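Local structure of ULam111 (Flavobacterium sp., 5WUT) at residues 86-91 / 160-165. The protein probably hydrolyses the beta-1,3-glucosidic bonds of laminarin, as a glycoside hydrolase family 16 laminarinase with a beta-jelly-roll fold. Numbering follows the deposited sequence.
Sequences EARAKL and FHLYAI
Ala87 and Tyr163 exchange two backbone hydrogen bonds, and Ala89 and His161 do the same two residues further along, which sets strands 86-90 and 161-165 antiparallel. The bond from Ala87 N to Tyr163 O is 2.8 Å long and almost straight. Ala89 O also accepts a hydrogen bond from a water that lies 2.7 Å from Tyr163 OH, in the plane of the phenol at its edge, so the buried hydroxyl has a polar partner close to the backbone pairing.

Ala87, Ala89, His161 and Tyr163 share one face of the sheet. The two small alanines leave room for the tyrosine; with CG anti to its own carbonyl carbon (chi1 -56°) the ring runs along the sheet past Ala89, which brings OH to 3.7 Å from Leu91 CD1. On the other face, Leu162 CD2 rests 3.7 Å from Arg88 CB and goes on to touch the arginine's CG and CD, while Leu162 CD1 approaches the carboxylate end of Glu86. A long aliphatic stem suits Arg88 here, since it packs against leucine yet carries its charge to Asp229.

Next to Lys90, the last residue of strand 86-90, Phe160 is held between the side chains of Lys90 and Arg88. Lys90 CB sits over the ring centre, 3.6 Å from the centroid, in a CH-pi contact; the opposite face meets the Arg88 guanidinium, nearly parallel to it (planes 14° apart) and offset, with NH1 toward the rim and the group covering Phe160 CB.

Strand 224-234 pairs with the other edge of strand 83-90, and its Asp229 and Tyr230 take the polar ends of Arg88 and Glu86. Strand 172-176 continues the sheet beyond 161-167, and Leu122 of strand 118-123 packs on Ala89, Leu91 and Tyr163, on the alanine and tyrosine face within the jelly-roll fold.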
loop_
_atom_site.group_PDB
_atom_site.type_symbol
_atom_site.label_atom_id
_atom_site.label_comp_id
_atom_site.label_asym_id
_atom_site.label_seq_id
_atom_site.Cartn_x
_atom_site.Cartn_y
_atom_site.Cartn_z
ATOM N N GLU A 86 7.838 12.349 -5.758
ATOM C CA GLU A 86 6.471 12.127 -5.253
ATOM C C GLU A 86 5.469 13.101 -5.844
ATOM O O GLU A 86 5.739 14.306 -5.898
ATOM C CB GLU A 86 6.468 12.251 -3.718
ATOM C CG GLU A 86 5.105 12.078 -3.041
ATOM C CD GLU A 86 5.207 12.351 -1.537
ATOM O OE1 GLU A 86 5.647 11.453 -0.782
ATOM O OE2 GLU A 86 4.884 13.482 -1.112
ATOM N N ALA A 87 4.318 12.582 -6.278
ATOM C CA ALA A 87 3.219 13.419 -6.736
ATOM C C ALA A 87 1.989 13.159 -5.892
ATOM O O ALA A 87 1.770 12.045 -5.423
ATOM C CB ALA A 87 2.900 13.163 -8.217
ATOM N N ARG A 88 1.199 14.201 -5.670
ATOM C CA ARG A 88 -0.066 14.071 -4.967
ATOM C C ARG A 88 -1.153 14.422 -5.960
ATOM O O ARG A 88 -1.114 15.498 -6.564
ATOM C CB ARG A 88 -0.101 14.986 -3.737
ATOM C CG ARG A 88 -1.396 14.913 -2.970
ATOM C CD ARG A 88 -1.320 15.676 -1.658
ATOM N NE ARG A 88 -2.529 15.455 -0.877
ATOM C CZ ARG A 88 -3.569 16.284 -0.837
ATOM N NH1 ARG A 88 -3.565 17.402 -1.532
ATOM N NH2 ARG A 88 -4.623 15.980 -0.097
ATOM N N ALA A 89 -2.097 13.513 -6.181
ATOM C CA ALA A 89 -3.064 13.730 -7.247
ATOM C C ALA A 89 -4.408 13.079 -6.982
ATOM O O ALA A 89 -4.522 12.152 -6.181
ATOM C CB ALA A 89 -2.506 13.233 -8.573
ATOM N N LYS A 90 -5.424 13.598 -7.672
ATOM C CA LYS A 90 -6.794 13.079 -7.608
ATOM C C LYS A 90 -7.214 12.654 -9.018
ATOM O O LYS A 90 -6.985 13.396 -9.980
ATOM C CB LYS A 90 -7.730 14.142 -7.023
ATOM C CG LYS A 90 -9.202 13.752 -6.965
ATOM C CD LYS A 90 -10.007 14.845 -6.277
ATOM C CE LYS A 90 -11.424 14.388 -5.955
ATOM N NZ LYS A 90 -12.198 13.983 -7.161
ATOM N N LEU A 91 -7.796 11.456 -9.134
ATOM C CA LEU A 91 -8.052 10.838 -10.436
ATOM C C LEU A 91 -9.354 11.278 -11.090
ATOM O O LEU A 91 -10.323 11.570 -10.384
ATOM C CB LEU A 91 -8.092 9.319 -10.286
ATOM C CG LEU A 91 -6.807 8.646 -9.822
ATOM C CD1 LEU A 91 -7.077 7.175 -9.485
ATOM C CD2 LEU A 91 -5.745 8.783 -10.907
ATOM N N PHE A 160 -7.336 12.640 -2.724
ATOM C CA PHE A 160 -5.957 12.660 -3.228
ATOM C C PHE A 160 -5.141 11.487 -2.675
ATOM O O PHE A 160 -5.326 11.078 -1.529
ATOM C CB PHE A 160 -5.269 13.992 -2.873
ATOM C CG PHE A 160 -5.712 15.143 -3.737
ATOM C CD1 PHE A 160 -6.936 15.764 -3.507
ATOM C CD2 PHE A 160 -4.917 15.589 -4.790
ATOM C CE1 PHE A 160 -7.368 16.814 -4.315
ATOM C CE2 PHE A 160 -5.341 16.640 -5.605
ATOM C CZ PHE A 160 -6.570 17.256 -5.360
ATOM N N HIS A 161 -4.256 10.945 -3.512
ATOM C CA HIS A 161 -3.314 9.917 -3.088
ATOM C C HIS A 161 -1.911 10.293 -3.514
ATOM O O HIS A 161 -1.715 11.173 -4.356
ATOM C CB HIS A 161 -3.693 8.559 -3.668
ATOM C CG HIS A 161 -5.010 8.058 -3.178
ATOM N ND1 HIS A 161 -5.123 7.123 -2.168
ATOM C CD2 HIS A 161 -6.276 8.382 -3.535
ATOM C CE1 HIS A 161 -6.400 6.889 -1.932
ATOM N NE2 HIS A 161 -7.123 7.639 -2.749
ATOM N N LEU A 162 -0.936 9.604 -2.930
ATOM C CA LEU A 162 0.474 9.836 -3.224
ATOM C C LEU A 162 1.023 8.739 -4.121
ATOM O O LEU A 162 0.773 7.541 -3.891
ATOM C CB LEU A 162 1.289 9.898 -1.928
ATOM C CG LEU A 162 0.843 10.908 -0.877
ATOM C CD1 LEU A 162 1.780 10.791 0.315
ATOM C CD2 LEU A 162 0.839 12.319 -1.419
ATOM N N TYR A 163 1.762 9.157 -5.145
ATOM C CA TYR A 163 2.393 8.252 -6.093
ATOM C C TYR A 163 3.856 8.602 -6.146
ATOM O O TYR A 163 4.175 9.753 -6.399
ATOM C CB TYR A 163 1.749 8.384 -7.477
ATOM C CG TYR A 163 0.254 8.175 -7.493
ATOM C CD1 TYR A 163 -0.630 9.200 -7.160
ATOM C CD2 TYR A 163 -0.287 6.950 -7.878
ATOM C CE1 TYR A 163 -2.007 8.995 -7.183
ATOM C CE2 TYR A 163 -1.649 6.748 -7.916
ATOM C CZ TYR A 163 -2.510 7.769 -7.568
ATOM O OH TYR A 163 -3.887 7.547 -7.608
ATOM N N ALA A 164 4.747 7.645 -5.874
ATOM C CA ALA A 164 6.155 7.994 -5.766
ATOM C C ALA A 164 7.092 6.898 -6.241
ATOM O O ALA A 164 6.703 5.736 -6.356
ATOM C CB ALA A 164 6.489 8.361 -4.317
ATOM N N ILE A 165 8.335 7.286 -6.522
ATOM C CA ILE A 165 9.410 6.329 -6.754
ATOM C C ILE A 165 10.613 6.682 -5.897
ATOM O O ILE A 165 10.835 7.849 -5.579
ATOM C CB ILE A 165 9.863 6.269 -8.229
ATOM C CG1 ILE A 165 10.251 7.657 -8.749
ATOM C CG2 ILE A 165 8.764 5.674 -9.086
ATOM C CD1 ILE A 165 10.900 7.629 -10.134
HETATM O O HOH W 1 -2.658 12.288 -0.067
HETATM O O HOH W 2 -5.379 9.567 -6.695
#